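Local coordinates for choline binding protein A (Lactobacillus salivarius str. Ren, PDB 5GT1) that probably binds choline-decorated surfaces through repeats of the full-length protein and here contributes its zinc-binding domain of the M23 peptidase family, at residues A40-V45 with D162-I167. Numbering follows the deposited sequence.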
loop_
_atom_site.group_PDB
_atom_site.type_symbol
_atom_site.label_atom_id
_atom_site.label_comp_id
_atom_site.label_asym_id
_atom_site.label_seq_id
_atom_site.Cartn_x
_atom_site.Cartn_y
_atom_site.Cartn_z
ATOM N N ALA A 40 -6.119 3.526 14.188
ATOM C CA ALA A 40 -6.458 4.251 12.948
ATOM C C ALA A 40 -5.667 3.761 11.719
ATOM O O ALA A 40 -6.203 3.726 10.598
ATOM C CB ALA A 40 -6.294 5.755 13.136
ATOM N N GLN A 41 -4.415 3.352 11.935
ATOM C CA GLN A 41 -3.568 2.905 10.837
ATOM C C GLN A 41 -3.885 1.500 10.309
ATOM O O GLN A 41 -3.602 1.189 9.151
ATOM C CB GLN A 41 -2.111 2.954 11.265
ATOM C CG GLN A 41 -1.608 4.373 11.450
ATOM C CD GLN A 41 -0.215 4.395 12.030
ATOM O OE1 GLN A 41 0.114 3.607 12.919
ATOM N NE2 GLN A 41 0.613 5.297 11.533
ATOM N N LEU A 42 -4.467 0.657 11.159
ATOM C CA LEU A 42 -4.724 -0.733 10.793
ATOM C C LEU A 42 -5.794 -0.867 9.714
ATOM O O LEU A 42 -6.629 0.024 9.547
ATOM C CB LEU A 42 -5.160 -1.526 12.026
ATOM C CG LEU A 42 -4.090 -1.805 13.091
ATOM C CD1 LEU A 42 -4.785 -2.332 14.338
ATOM C CD2 LEU A 42 -3.068 -2.810 12.578
ATOM N N PHE A 43 -5.758 -1.982 8.992
ATOM C CA PHE A 43 -6.791 -2.313 8.025
ATOM C C PHE A 43 -8.104 -2.684 8.734
ATOM O O PHE A 43 -8.085 -3.254 9.840
ATOM C CB PHE A 43 -6.332 -3.474 7.131
ATOM C CG PHE A 43 -7.419 -3.994 6.227
ATOM C CD1 PHE A 43 -7.604 -3.446 4.958
ATOM C CD2 PHE A 43 -8.289 -5.008 6.665
ATOM C CE1 PHE A 43 -8.630 -3.898 4.135
ATOM C CE2 PHE A 43 -9.314 -5.458 5.840
ATOM C CZ PHE A 43 -9.473 -4.914 4.572
ATOM N N GLY A 44 -9.232 -2.347 8.098
ATOM C CA GLY A 44 -10.542 -2.825 8.527
ATOM C C GLY A 44 -11.315 -1.850 9.386
ATOM O O GLY A 44 -11.248 -0.643 9.190
ATOM N N VAL A 45 -12.050 -2.393 10.354
ATOM C CA VAL A 45 -12.892 -1.594 11.247
ATOM C C VAL A 45 -12.308 -1.718 12.642
ATOM O O VAL A 45 -12.361 -2.783 13.247
ATOM C CB VAL A 45 -14.362 -2.089 11.241
ATOM C CG1 VAL A 45 -15.223 -1.195 12.122
ATOM C CG2 VAL A 45 -14.913 -2.138 9.825
ATOM N N ASP A 162 -6.371 -7.309 4.046
ATOM C CA ASP A 162 -5.495 -6.786 5.091
ATOM C C ASP A 162 -4.028 -6.957 4.669
ATOM O O ASP A 162 -3.538 -8.088 4.618
ATOM C CB ASP A 162 -5.765 -7.508 6.419
ATOM C CG ASP A 162 -4.927 -6.960 7.570
ATOM O OD1 ASP A 162 -4.037 -6.101 7.350
ATOM O OD2 ASP A 162 -5.173 -7.397 8.707
ATOM N N PRO A 163 -3.326 -5.838 4.346
ATOM C CA PRO A 163 -1.940 -5.989 3.909
ATOM C C PRO A 163 -1.035 -6.523 5.014
ATOM O O PRO A 163 -0.037 -7.178 4.703
ATOM C CB PRO A 163 -1.521 -4.550 3.531
ATOM C CG PRO A 163 -2.819 -3.859 3.222
ATOM C CD PRO A 163 -3.760 -4.421 4.269
ATOM N N ARG A 164 -1.365 -6.244 6.279
ATOM C CA ARG A 164 -0.516 -6.720 7.381
ATOM C C ARG A 164 -0.483 -8.247 7.412
ATOM O O ARG A 164 0.593 -8.848 7.442
ATOM C CB ARG A 164 -0.939 -6.170 8.747
ATOM C CG ARG A 164 0.033 -6.607 9.843
ATOM C CD ARG A 164 -0.142 -5.864 11.145
ATOM N NE ARG A 164 -1.367 -6.263 11.805
ATOM C CZ ARG A 164 -1.631 -6.055 13.097
ATOM N NH1 ARG A 164 -0.743 -5.461 13.902
ATOM N NH2 ARG A 164 -2.794 -6.451 13.591
ATOM N N ALA A 165 -1.669 -8.851 7.401
ATOM C CA ALA A 165 -1.822 -10.299 7.383
ATOM C C ALA A 165 -1.192 -10.909 6.144
ATOM O O ALA A 165 -0.504 -11.918 6.232
ATOM C CB ALA A 165 -3.300 -10.679 7.488
ATOM N N LEU A 166 -1.417 -10.296 4.985
ATOM C CA LEU A 166 -0.845 -10.786 3.733
ATOM C C LEU A 166 0.687 -10.790 3.685
ATOM O O LEU A 166 1.288 -11.776 3.275
ATOM C CB LEU A 166 -1.369 -9.976 2.547
ATOM C CG LEU A 166 -2.229 -10.710 1.517
ATOM C CD1 LEU A 166 -3.511 -11.207 2.145
ATOM C CD2 LEU A 166 -2.560 -9.778 0.368
ATOM N N ILE A 167 1.307 -9.672 4.058
ATOM C CA ILE A 167 2.769 -9.562 4.014
ATOM C C ILE A 167 3.387 -10.489 5.061
ATOM O O ILE A 167 4.349 -11.211 4.786
ATOM C CB ILE A 167 3.239 -8.101 4.233
ATOM C CG1 ILE A 167 2.830 -7.228 3.033
ATOM C CG2 ILE A 167 4.750 -8.053 4.428
ATOM C CD1 ILE A 167 2.729 -5.749 3.369
HETATM O O HOH W 1 -3.998 -4.299 9.614
#
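Phe43 lays one face of its ring over the backbone of Asp162, whose CA stands 3.5 Å above the ring plane, offset toward the rim. This joins the loop leading into strand 44-45 of the M23 peptidase fold to the start of helix 163-173, close to the zinc site: Leu42 O accepts a hydrogen bond from ND1 of the zinc ligand His57. With CG anti to the backbone N (chi1 172°), the phenyl group reaches across to the helix start, and Phe56 meets it edge-to-face. The Asp162 carboxylate plane is turned only 15° from that of the ring, and its OD1 is 3.5 Å from Phe43 CB. Asp162 is the N-cap: OD1 accepts from Arg164 N at 2.9 Å, from above the carboxylate plane. A water bridges the segments, donating to the same OD1 and accepting from Phe43 N. Pro163 CD packs obliquely against Phe43, 4.0 Å from its CB, and the same proline also touches Leu138 and Ile140 of strand 135-141. An alanine in place of Phe43 would probably leave the Asp162 backbone without its aromatic cover and Phe56 without its ring partner. Beside this, Leu42 CD2 sits over the centre of the Arg164 guanidinium, 3.6 Å from CZ.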